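Local coordinates for phosphate-binding protein (Homo sapiens, PDB 2V3Q) that binds inorganic phosphate as a secreted member of the PstS family and associates with the enzyme PON1, at residues D192-A197 and R207-S212. Numbering follows the deposited sequence.
Sequences DGVMAA and RITYIS
Val194, Met195 and Ala197 of helix 190-199 pack on Arg207, Thr209 and Ile211, in the helix-to-strand half of a beta-alpha-beta crossover: the helix follows strand 186-188 and leads into strand 207-208, with strand 136-140 between the two in a parallel sheet of the periplasmic-binding-protein fold. The apolar part of the contact centres on Ile211 CD1. With CG1 anti to the backbone N (chi1 -156°), the isoleucine reaches out to the helix, where CD1 presses tightly on Met195 CG at 3.3 Å, closer than usual for two carbons. Met195 SD, at 3.6 Å, and Val194 CG1, at 3.7 Å, lie somewhat farther from the same CD1. The methionine side chain curls, lies athwart the isoleucine and also meets Phe215 of the next helix. Val194 CG1 is shared with Thr209, resting 3.5 Å from the methyl CG2 and 3.3 Å from OG1, a hydroxyl whose polar partner is Val138 O on the central strand.

The polar link is made by Arg207. The outstretched arginine passes across the Ala197 end of the segment 192-197, and NH1 donates to Ala197 O at 2.8 Å in a nearly straight bond. Gln136 OE1 takes the NE hydrogen and further fixes the guanidinium. A leucine here would probably leave Ala197 O and Gln136 OE1 without these donors. The carbonyl oxygen lies only 10° out of the guanidinium plane, whereas NH1 is tilted 34° from the plane of the carbonyl.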
loop_
_atom_site.group_PDB
_atom_site.type_symbol
_atom_site.label_atom_id
_atom_site.label_comp_id
_atom_site.label_asym_id
_atom_site.label_seq_id
_atom_site.Cartn_x
_atom_site.Cartn_y
_atom_site.Cartn_z
ATOM N N ASP A 192 8.741 -1.148 9.959
ATOM C CA ASP A 192 9.232 -1.461 11.302
ATOM C C ASP A 192 10.095 -0.305 11.868
ATOM O O ASP A 192 9.958 0.051 13.055
ATOM C CB ASP A 192 9.998 -2.800 11.346
ATOM C CG ASP A 192 11.152 -2.873 10.354
ATOM O OD1 ASP A 192 11.507 -1.869 9.670
ATOM O OD2 ASP A 192 11.780 -3.974 10.264
ATOM N N GLY A 193 10.921 0.301 11.036
ATOM C CA GLY A 193 11.796 1.427 11.521
ATOM C C GLY A 193 10.956 2.632 11.952
ATOM O O GLY A 193 11.286 3.338 12.926
ATOM N N VAL A 194 9.907 2.910 11.168
ATOM C CA VAL A 194 8.961 3.951 11.518
ATOM C C VAL A 194 8.330 3.663 12.897
ATOM O O VAL A 194 8.254 4.554 13.741
ATOM C CB VAL A 194 7.918 4.229 10.397
ATOM C CG1 VAL A 194 6.651 5.012 10.948
ATOM C CG2 VAL A 194 8.566 5.063 9.235
ATOM N N MET A 195 7.819 2.463 13.140
ATOM C CA MET A 195 7.170 2.242 14.414
ATOM C C MET A 195 8.156 2.264 15.545
ATOM O O MET A 195 7.819 2.665 16.669
ATOM C CB MET A 195 6.445 0.879 14.419
ATOM C CG MET A 195 5.090 0.935 13.830
ATOM S SD MET A 195 3.991 2.305 14.387
ATOM C CE MET A 195 3.395 1.930 16.014
ATOM N N ALA A 196 9.374 1.776 15.307
ATOM C CA ALA A 196 10.403 1.823 16.361
ATOM C C ALA A 196 10.692 3.315 16.718
ATOM O O ALA A 196 10.862 3.642 17.902
ATOM C CB ALA A 196 11.668 1.086 15.925
ATOM N N ALA A 197 10.757 4.208 15.716
ATOM C CA ALA A 197 10.941 5.651 16.025
ATOM C C ALA A 197 9.714 6.155 16.796
ATOM O O ALA A 197 9.846 6.959 17.733
ATOM C CB ALA A 197 11.058 6.473 14.705
ATOM N N ARG A 207 5.536 12.380 18.943
ATOM C CA ARG A 207 5.731 11.873 17.559
ATOM C C ARG A 207 4.417 11.353 16.942
ATOM O O ARG A 207 3.521 10.855 17.645
ATOM C CB ARG A 207 6.736 10.704 17.585
ATOM C CG ARG A 207 8.165 11.295 17.550
ATOM C CD ARG A 207 9.287 10.177 17.615
ATOM N NE ARG A 207 10.586 10.881 17.648
ATOM C CZ ARG A 207 11.760 10.263 17.461
ATOM N NH1 ARG A 207 11.860 8.922 17.305
ATOM N NH2 ARG A 207 12.861 10.995 17.479
ATOM N N ILE A 208 4.313 11.498 15.630
ATOM C CA ILE A 208 3.110 11.070 14.915
ATOM C C ILE A 208 3.638 10.578 13.563
ATOM O O ILE A 208 4.682 11.080 13.091
ATOM C CB ILE A 208 2.114 12.253 14.731
ATOM C CG1 ILE A 208 0.804 11.768 14.076
ATOM C CG2 ILE A 208 2.718 13.471 13.875
ATOM C CD1 ILE A 208 -0.487 12.795 14.341
ATOM N N THR A 209 2.945 9.635 12.962
ATOM C CA THR A 209 3.399 9.160 11.637
ATOM C C THR A 209 2.222 8.661 10.803
ATOM O O THR A 209 1.028 8.774 11.212
ATOM C CB THR A 209 4.510 8.110 11.753
ATOM O OG1 THR A 209 5.119 7.883 10.468
ATOM C CG2 THR A 209 3.896 6.738 12.305
ATOM N N TYR A 210 2.545 8.089 9.629
ATOM C CA TYR A 210 1.552 7.446 8.731
ATOM C C TYR A 210 2.135 6.074 8.459
ATOM O O TYR A 210 3.361 5.942 8.284
ATOM C CB TYR A 210 1.389 8.285 7.414
ATOM C CG TYR A 210 2.668 8.447 6.614
ATOM C CD1 TYR A 210 2.988 7.533 5.563
ATOM C CD2 TYR A 210 3.591 9.486 6.918
ATOM C CE1 TYR A 210 4.163 7.678 4.826
ATOM C CE2 TYR A 210 4.778 9.625 6.145
ATOM C CZ TYR A 210 5.062 8.670 5.175
ATOM O OH TYR A 210 6.242 8.779 4.527
ATOM N N ILE A 211 1.308 5.032 8.465
ATOM C CA ILE A 211 1.852 3.666 8.405
ATOM C C ILE A 211 0.781 2.638 8.051
ATOM O O ILE A 211 -0.450 2.848 8.289
ATOM C CB ILE A 211 2.438 3.273 9.806
ATOM C CG1 ILE A 211 3.499 2.163 9.629
ATOM C CG2 ILE A 211 1.331 3.015 10.854
ATOM C CD1 ILE A 211 4.422 2.019 10.838
ATOM N N SER A 212 1.236 1.517 7.520
ATOM C CA SER A 212 0.393 0.299 7.478
ATOM C C SER A 212 -0.436 0.030 8.739
ATOM O O SER A 212 0.077 0.056 9.854
ATOM C CB SER A 212 1.320 -0.922 7.216
ATOM O OG SER A 212 0.543 -2.121 7.236
#